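Local coordinates for protein lymphotactin (PDB 2NYZ) that acts as a chemokine of the C (gamma) family that probably attracts lymphocytes, but not monocytes or neutrophils, and can form homodimers, at residues Arg9-Leu14 against Ala36-Thr41. Residues are numbered along the deposited sequence; the frame is centred on the assembly and turned at random.
Sequences RTCVSL and AVIFIT
Cys11 points its sulfur at the side chain of Ile38. SG sits 3.8 Å from Ile38 CG1 and 4.0 Å from Ile38 CD1. The CB-SG bond of Cys11 is directed roughly at this ethyl arm, so the sulfur meets it end-on. Ile38 leaves its strand with CB pointing neither at nor away from residues 9-14. Its CG1 lies anti to its own carbonyl carbon (chi1 -52°), and the extended arm then brings CD1 within reach of the sulfur. Ala36 approaches the sulfur from the flank, with its CB 4.4 Å from Cys11 SG. Its methyl also faces Leu14, whose CD2 lies 3.4 Å from Ala36 CB. One branch of the leucine makes this contact; CD1 stays farther off. The CD1 branch runs on anti to CA (chi2 -178°), which leaves CD2 turned to the flank, and there it meets the Ala36 methyl.

The sulfur is also bonded to Cys48 on strand 46-49, the neighbour of strand 37-41 in the three-stranded antiparallel sheet. Leu14 rests on Cys48 and Asp50 as well. Arg9 and Thr10 pair in an antiparallel ladder with a strand of another protein, and Ile38 touches an apolar side chain of that chain.

The segments meet through carbon and sulfur alone, and the contact is largely buried. Its apolar groups pack the N-terminal segment on the central strand of the chemokine fold, residues 37-41. The Cys11-Cys48 disulfide, the single one retained in C chemokines, ties that segment covalently to strand 46-49. Ile38 and Ala36 pack against its buried sulfur, consistent with a disulfide kept from solvent.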
loop_
_atom_site.group_PDB
_atom_site.type_symbol
_atom_site.label_atom_id
_atom_site.label_comp_id
_atom_site.label_asym_id
_atom_site.label_seq_id
_atom_site.Cartn_x
_atom_site.Cartn_y
_atom_site.Cartn_z
ATOM N N ARG D 9 7.027 30.765 22.257
ATOM C CA ARG D 9 7.002 29.369 21.842
ATOM C C ARG D 9 5.604 28.821 22.094
ATOM O O ARG D 9 5.048 29.007 23.170
ATOM C CB ARG D 9 8.030 28.572 22.644
ATOM C CG ARG D 9 9.477 28.905 22.316
ATOM C CD ARG D 9 10.402 28.566 23.479
ATOM N NE ARG D 9 11.664 27.976 23.040
ATOM C CZ ARG D 9 11.759 26.823 22.381
ATOM N NH1 ARG D 9 10.664 26.137 22.083
ATOM N NH2 ARG D 9 12.947 26.351 22.026
ATOM N N THR D 10 5.037 28.148 21.102
ATOM C CA THR D 10 3.702 27.586 21.242
ATOM C C THR D 10 3.739 26.096 20.974
ATOM O O THR D 10 4.618 25.613 20.263
ATOM C CB THR D 10 2.733 28.191 20.230
ATOM O OG1 THR D 10 2.923 27.558 18.956
ATOM C CG2 THR D 10 2.976 29.683 20.093
ATOM N N CYS D 11 2.784 25.368 21.546
ATOM C CA CYS D 11 2.707 23.932 21.336
ATOM C C CYS D 11 1.875 23.712 20.089
ATOM O O CYS D 11 0.824 24.317 19.916
ATOM C CB CYS D 11 2.034 23.229 22.512
ATOM S SG CYS D 11 2.988 23.119 24.062
ATOM N N VAL D 12 2.352 22.846 19.211
ATOM C CA VAL D 12 1.634 22.565 17.989
ATOM C C VAL D 12 0.909 21.243 18.138
ATOM O O VAL D 12 -0.194 21.075 17.633
ATOM C CB VAL D 12 2.600 22.497 16.813
ATOM C CG1 VAL D 12 1.858 22.139 15.547
ATOM C CG2 VAL D 12 3.312 23.831 16.675
ATOM N N SER D 13 1.533 20.313 18.849
ATOM C CA SER D 13 0.949 19.000 19.078
ATOM C C SER D 13 1.016 18.631 20.559
ATOM O O SER D 13 1.959 18.998 21.265
ATOM C CB SER D 13 1.680 17.936 18.253
ATOM O OG SER D 13 1.390 18.047 16.871
ATOM N N LEU D 14 0.008 17.906 21.029
ATOM C CA LEU D 14 -0.030 17.495 22.421
ATOM C C LEU D 14 0.374 16.033 22.497
ATOM O O LEU D 14 0.002 15.235 21.633
ATOM C CB LEU D 14 -1.434 17.710 22.994
ATOM C CG LEU D 14 -1.957 19.156 22.980
ATOM C CD1 LEU D 14 -3.331 19.211 23.627
ATOM C CD2 LEU D 14 -0.993 20.072 23.725
ATOM N N ALA D 36 -2.282 24.704 26.538
ATOM C CA ALA D 36 -1.767 23.426 26.986
ATOM C C ALA D 36 -0.886 23.517 28.202
ATOM O O ALA D 36 -0.388 24.580 28.560
ATOM C CB ALA D 36 -1.002 22.754 25.864
ATOM N N VAL D 37 -0.712 22.365 28.831
ATOM C CA VAL D 37 0.124 22.226 30.001
ATOM C C VAL D 37 1.466 21.739 29.487
ATOM O O VAL D 37 1.543 20.700 28.829
ATOM C CB VAL D 37 -0.430 21.162 30.957
ATOM C CG1 VAL D 37 0.546 20.943 32.103
ATOM C CG2 VAL D 37 -1.791 21.587 31.473
ATOM N N ILE D 38 2.524 22.485 29.771
ATOM C CA ILE D 38 3.838 22.070 29.319
ATOM C C ILE D 38 4.628 21.496 30.481
ATOM O O ILE D 38 5.126 22.238 31.331
ATOM C CB ILE D 38 4.643 23.243 28.725
ATOM C CG1 ILE D 38 3.822 23.964 27.653
ATOM C CG2 ILE D 38 5.924 22.714 28.094
ATOM C CD1 ILE D 38 4.479 25.241 27.134
ATOM N N PHE D 39 4.734 20.174 30.531
ATOM C CA PHE D 39 5.496 19.540 31.597
ATOM C C PHE D 39 6.986 19.614 31.256
ATOM O O PHE D 39 7.369 19.573 30.086
ATOM C CB PHE D 39 5.081 18.076 31.753
ATOM C CG PHE D 39 3.682 17.889 32.248
ATOM C CD1 PHE D 39 3.318 18.316 33.521
ATOM C CD2 PHE D 39 2.730 17.270 31.454
ATOM C CE1 PHE D 39 2.025 18.123 33.995
ATOM C CE2 PHE D 39 1.437 17.071 31.917
ATOM C CZ PHE D 39 1.081 17.497 33.189
ATOM N N ILE D 40 7.824 19.742 32.272
ATOM C CA ILE D 40 9.261 19.782 32.061
ATOM C C ILE D 40 9.838 18.601 32.823
ATOM O O ILE D 40 9.954 18.658 34.042
ATOM C CB ILE D 40 9.866 21.073 32.610
ATOM C CG1 ILE D 40 9.244 22.280 31.892
ATOM C CG2 ILE D 40 11.371 21.050 32.430
ATOM C CD1 ILE D 40 9.758 23.634 32.375
ATOM N N THR D 41 10.184 17.529 32.114
ATOM C CA THR D 41 10.728 16.341 32.759
ATOM C C THR D 41 11.949 16.696 33.593
ATOM O O THR D 41 12.582 17.734 33.382
ATOM C CB THR D 41 11.128 15.261 31.737
ATOM O OG1 THR D 41 12.378 15.609 31.132
ATOM C CG2 THR D 41 10.056 15.130 30.663
#